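Local structure of pilin (Clostridioides difficile, 6T8S) at residues Ile11-Tyr23 / Leu92-Ile104. The protein is the major type IV pilin PilA1, the subunit that probably polymerises into the surface pili of this bacterium. Sequence-based numbering, arbitrary orientation. Where two conformers were deposited one is given.
Sequences INKAKVASVESDY and LTEAQSAKLLSDI
Gln96 lays its amide against that of Asn12, the two planes 19° apart and stacked, and in doing so illustrates how one polar side chain can tie two helices together. Its NE2 donates to Asn12 O at 3.1 Å, tilted from the carbonyl plane; Val16 N reaches the same oxygen from the opposite face. At its other end OE1 takes Thr93 N in the carbonyl plane, on a lone pair, while Thr93 OG1 accepts from Gln96 N. This capping box starts helix 94-104; with OE1 held by Thr93 N and NE2 by Asn12 O, both ends of the amide are fixed. A water links Thr93 OG1 to Asn12 ND2.

Farther along, Val16 sets CG2 on Gln96 CB at 3.5 Å and CG1 against Lys99 CG and Leu100 CD1. Lys99 is a knob among Lys13, Val16, Ala17 and Glu20; its bent end (chi4 60°) turns NZ to Asp103 OD2, a 2.8 Å salt bridge. Glu20 OE2 lies 2.5 Å from Asp103 OD2, the carboxylates nearly perpendicular. Beyond, Ile104 CD1 lies over one face of the Tyr23 ring, whose OH bonds Val136 O. Helices 9-37 and 94-104 thus pack at -37° beside an antiparallel sheet, consistent with the type IV pilin fold.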
loop_
_atom_site.group_PDB
_atom_site.type_symbol
_atom_site.label_atom_id
_atom_site.label_comp_id
_atom_site.label_asym_id
_atom_site.label_seq_id
_atom_site.Cartn_x
_atom_site.Cartn_y
_atom_site.Cartn_z
ATOM N N ILE A 11 6.499 -17.833 8.012
ATOM C CA ILE A 11 7.229 -16.882 7.121
ATOM C C ILE A 11 6.198 -16.011 6.386
ATOM O O ILE A 11 6.389 -14.784 6.351
ATOM C CB ILE A 11 8.158 -17.633 6.142
ATOM C CG1 ILE A 11 9.308 -18.342 6.870
ATOM C CG2 ILE A 11 8.669 -16.702 5.052
ATOM C CD1 ILE A 11 10.267 -17.427 7.596
ATOM N N ASN A 12 5.143 -16.617 5.839
ATOM C CA ASN A 12 4.122 -15.901 5.023
ATOM C C ASN A 12 3.390 -14.879 5.904
ATOM O O ASN A 12 3.154 -13.759 5.428
ATOM C CB ASN A 12 3.163 -16.864 4.312
ATOM C CG ASN A 12 3.762 -17.425 3.036
ATOM O OD1 ASN A 12 4.887 -17.088 2.680
ATOM N ND2 ASN A 12 3.013 -18.248 2.318
ATOM N N LYS A 13 3.058 -15.247 7.139
ATOM C CA LYS A 13 2.380 -14.349 8.113
ATOM C C LYS A 13 3.320 -13.176 8.438
ATOM O O LYS A 13 2.839 -12.045 8.532
ATOM C CB LYS A 13 1.946 -15.172 9.337
ATOM C CG LYS A 13 1.699 -14.383 10.618
ATOM C CD LYS A 13 1.392 -15.251 11.841
ATOM C CE LYS A 13 1.504 -14.503 13.158
ATOM N NZ LYS A 13 2.155 -15.332 14.205
ATOM N N ALA A 14 4.627 -13.408 8.588
ATOM C CA ALA A 14 5.594 -12.340 8.935
ATOM C C ALA A 14 5.779 -11.388 7.742
ATOM O O ALA A 14 5.901 -10.177 7.956
ATOM C CB ALA A 14 6.901 -12.949 9.397
ATOM N N LYS A 15 5.726 -11.884 6.500
ATOM C CA LYS A 15 5.805 -10.987 5.308
ATOM C C LYS A 15 4.622 -10.008 5.319
ATOM O O LYS A 15 4.816 -8.811 5.027
ATOM C CB LYS A 15 5.804 -11.819 4.027
ATOM C CG LYS A 15 7.091 -12.586 3.798
ATOM C CD LYS A 15 7.072 -13.412 2.543
ATOM C CE LYS A 15 8.461 -13.855 2.144
ATOM N NZ LYS A 15 8.396 -14.859 1.062
ATOM N N VAL A 16 3.427 -10.509 5.619
ATOM C CA VAL A 16 2.207 -9.660 5.766
ATOM C C VAL A 16 2.443 -8.639 6.888
ATOM O O VAL A 16 2.147 -7.450 6.684
ATOM C CB VAL A 16 0.961 -10.537 5.994
ATOM C CG1 VAL A 16 -0.198 -9.764 6.592
ATOM C CG2 VAL A 16 0.548 -11.212 4.692
ATOM N N ALA A 17 2.969 -9.061 8.040
ATOM C CA ALA A 17 3.205 -8.137 9.177
ATOM C C ALA A 17 4.184 -7.039 8.745
ATOM O O ALA A 17 4.004 -5.882 9.145
ATOM C CB ALA A 17 3.706 -8.891 10.384
ATOM N N SER A 18 5.213 -7.375 7.962
ATOM C CA SER A 18 6.207 -6.411 7.432
ATOM C C SER A 18 5.531 -5.324 6.584
ATOM O O SER A 18 5.851 -4.137 6.749
ATOM C CB SER A 18 7.291 -7.132 6.687
ATOM O OG SER A 18 8.289 -6.227 6.286
ATOM N N VAL A 19 4.589 -5.697 5.728
ATOM C CA VAL A 19 3.811 -4.714 4.930
ATOM C C VAL A 19 2.985 -3.830 5.871
ATOM O O VAL A 19 2.947 -2.601 5.671
ATOM C CB VAL A 19 2.936 -5.425 3.885
ATOM C CG1 VAL A 19 2.014 -4.438 3.184
ATOM C CG2 VAL A 19 3.812 -6.180 2.895
ATOM N N GLU A 20 2.367 -4.412 6.891
ATOM C CA GLU A 20 1.573 -3.644 7.888
ATOM C C GLU A 20 2.469 -2.605 8.572
ATOM O O GLU A 20 2.005 -1.472 8.783
ATOM C CB GLU A 20 0.985 -4.579 8.940
ATOM C CG GLU A 20 -0.043 -5.540 8.405
ATOM C CD GLU A 20 -0.513 -6.556 9.423
ATOM O OE1 GLU A 20 -0.194 -6.401 10.626
ATOM O OE2 GLU A 20 -1.237 -7.483 9.019
ATOM N N SER A 21 3.700 -2.973 8.939
ATOM C CA SER A 21 4.659 -2.046 9.607
ATOM C C SER A 21 5.038 -0.906 8.649
ATOM O O SER A 21 5.035 0.279 9.049
ATOM C CB SER A 21 5.875 -2.774 10.111
ATOM O OG SER A 21 6.767 -1.881 10.770
ATOM N N ASP A 22 5.341 -1.241 7.396
ATOM C CA ASP A 22 5.619 -0.230 6.344
ATOM C C ASP A 22 4.404 0.688 6.187
ATOM O O ASP A 22 4.601 1.906 6.125
ATOM C CB ASP A 22 6.010 -0.902 5.025
ATOM C CG ASP A 22 7.358 -1.597 5.048
ATOM O OD1 ASP A 22 8.146 -1.354 6.007
ATOM O OD2 ASP A 22 7.624 -2.373 4.097
ATOM N N TYR A 23 3.202 0.127 6.100
ATOM C CA TYR A 23 1.935 0.884 5.940
ATOM C C TYR A 23 1.810 1.927 7.063
ATOM O O TYR A 23 1.518 3.103 6.797
ATOM C CB TYR A 23 0.757 -0.093 5.913
ATOM C CG TYR A 23 -0.592 0.569 5.996
ATOM C CD1 TYR A 23 -1.151 1.087 4.849
ATOM C CD2 TYR A 23 -1.289 0.695 7.187
ATOM C CE1 TYR A 23 -2.377 1.722 4.870
ATOM C CE2 TYR A 23 -2.540 1.312 7.222
ATOM C CZ TYR A 23 -3.075 1.833 6.053
ATOM O OH TYR A 23 -4.286 2.466 5.977
ATOM N N LEU A 92 -0.064 -13.213 -2.587
ATOM C CA LEU A 92 -0.813 -13.498 -1.335
ATOM C C LEU A 92 -1.516 -14.848 -1.455
ATOM O O LEU A 92 -2.309 -15.045 -2.405
ATOM C CB LEU A 92 -1.829 -12.381 -1.065
ATOM C CG LEU A 92 -1.237 -11.001 -0.779
ATOM C CD1 LEU A 92 -2.322 -9.931 -0.781
ATOM C CD2 LEU A 92 -0.487 -11.006 0.549
ATOM N N THR A 93 -1.259 -15.733 -0.500
ATOM C CA THR A 93 -2.149 -16.876 -0.191
ATOM C C THR A 93 -3.445 -16.347 0.438
ATOM O O THR A 93 -3.480 -15.169 0.863
ATOM C CB THR A 93 -1.434 -17.866 0.728
ATOM O OG1 THR A 93 -1.309 -17.219 1.998
ATOM C CG2 THR A 93 -0.087 -18.294 0.183
ATOM N N GLU A 94 -4.471 -17.194 0.532
ATOM C CA GLU A 94 -5.731 -16.857 1.235
ATOM C C GLU A 94 -5.418 -16.524 2.698
ATOM O O GLU A 94 -5.972 -15.527 3.210
ATOM C CB GLU A 94 -6.724 -18.015 1.139
ATOM C CG GLU A 94 -7.220 -18.249 -0.276
ATOM C CD GLU A 94 -8.351 -19.259 -0.398
ATOM O OE1 GLU A 94 -9.073 -19.479 0.602
ATOM O OE2 GLU A 94 -8.503 -19.821 -1.496
ATOM N N ALA A 95 -4.535 -17.295 3.340
ATOM C CA ALA A 95 -4.160 -17.081 4.759
ATOM C C ALA A 95 -3.488 -15.706 4.913
ATOM O O ALA A 95 -3.757 -15.023 5.928
ATOM C CB ALA A 95 -3.279 -18.199 5.259
ATOM N N GLN A 96 -2.666 -15.284 3.945
ATOM C CA GLN A 96 -2.015 -13.944 3.981
ATOM C C GLN A 96 -3.070 -12.842 3.821
ATOM O O GLN A 96 -3.036 -11.846 4.595
ATOM C CB GLN A 96 -0.936 -13.827 2.911
ATOM C CG GLN A 96 0.338 -14.604 3.224
ATOM C CD GLN A 96 1.345 -14.466 2.113
ATOM O OE1 GLN A 96 1.081 -14.823 0.962
ATOM N NE2 GLN A 96 2.513 -13.937 2.438
ATOM N N SER A 97 -3.996 -12.998 2.872
ATOM C CA SER A 97 -5.096 -12.027 2.651
ATOM C C SER A 97 -5.920 -11.879 3.932
ATOM O O SER A 97 -6.240 -10.721 4.324
ATOM C CB SER A 97 -5.952 -12.438 1.472
ATOM O OG SER A 97 -5.191 -12.363 0.290
ATOM N N ALA A 98 -6.258 -13.007 4.559
ATOM C CA ALA A 98 -7.059 -13.072 5.800
ATOM C C ALA A 98 -6.363 -12.275 6.907
ATOM O O ALA A 98 -7.041 -11.477 7.597
ATOM C CB ALA A 98 -7.282 -14.511 6.193
ATOM N N LYS A 99 -5.053 -12.451 7.068
ATOM C CA LYS A 99 -4.317 -11.738 8.142
ATOM C C LYS A 99 -4.310 -10.235 7.847
ATOM O O LYS A 99 -4.574 -9.420 8.769
ATOM C CB LYS A 99 -2.880 -12.247 8.288
ATOM C CG LYS A 99 -2.052 -11.399 9.240
ATOM C CD LYS A 99 -0.758 -12.026 9.667
ATOM C CE LYS A 99 0.047 -11.133 10.591
ATOM N NZ LYS A 99 -0.688 -10.789 11.839
ATOM N N LEU A 100 -3.975 -9.860 6.613
ATOM C CA LEU A 100 -3.882 -8.434 6.219
ATOM C C LEU A 100 -5.226 -7.756 6.533
ATOM O O LEU A 100 -5.238 -6.678 7.171
ATOM C CB LEU A 100 -3.474 -8.380 4.741
ATOM C CG LEU A 100 -2.995 -7.039 4.210
ATOM C CD1 LEU A 100 -1.689 -6.613 4.867
ATOM C CD2 LEU A 100 -2.833 -7.123 2.697
ATOM N N LEU A 101 -6.340 -8.392 6.163
ATOM C CA LEU A 101 -7.696 -7.820 6.380
ATOM C C LEU A 101 -8.046 -7.793 7.872
ATOM O O LEU A 101 -8.646 -6.807 8.315
ATOM C CB LEU A 101 -8.719 -8.625 5.576
ATOM C CG LEU A 101 -8.761 -8.276 4.096
ATOM C CD1 LEU A 101 -9.458 -9.371 3.302
ATOM C CD2 LEU A 101 -9.454 -6.935 3.893
ATOM N N SER A 102 -7.699 -8.834 8.621
ATOM C CA SER A 102 -7.954 -8.883 10.084
ATOM C C SER A 102 -7.234 -7.714 10.763
ATOM O O SER A 102 -7.764 -7.161 11.733
ATOM C CB SER A 102 -7.522 -10.191 10.684
ATOM O OG SER A 102 -8.394 -11.221 10.278
ATOM N N ASP A 103 -6.047 -7.361 10.273
ATOM C CA ASP A 103 -5.173 -6.378 10.958
ATOM C C ASP A 103 -5.537 -4.951 10.552
ATOM O O ASP A 103 -5.484 -4.074 11.428
ATOM C CB ASP A 103 -3.701 -6.728 10.737
ATOM C CG ASP A 103 -3.243 -7.967 11.480
ATOM O OD1 ASP A 103 -3.885 -8.319 12.509
ATOM O OD2 ASP A 103 -2.254 -8.589 11.014
ATOM N N ILE A 104 -5.869 -4.711 9.281
ATOM C CA ILE A 104 -6.102 -3.358 8.711
ATOM C C ILE A 104 -7.612 -3.044 8.708
ATOM O O ILE A 104 -7.948 -1.847 8.830
ATOM C CB ILE A 104 -5.430 -3.259 7.325
ATOM C CG1 ILE A 104 -3.906 -3.230 7.496
ATOM C CG2 ILE A 104 -5.940 -2.078 6.507
ATOM C CD1 ILE A 104 -3.135 -3.285 6.202
HETATM O O HOH W 1 0.218 -18.705 3.818
#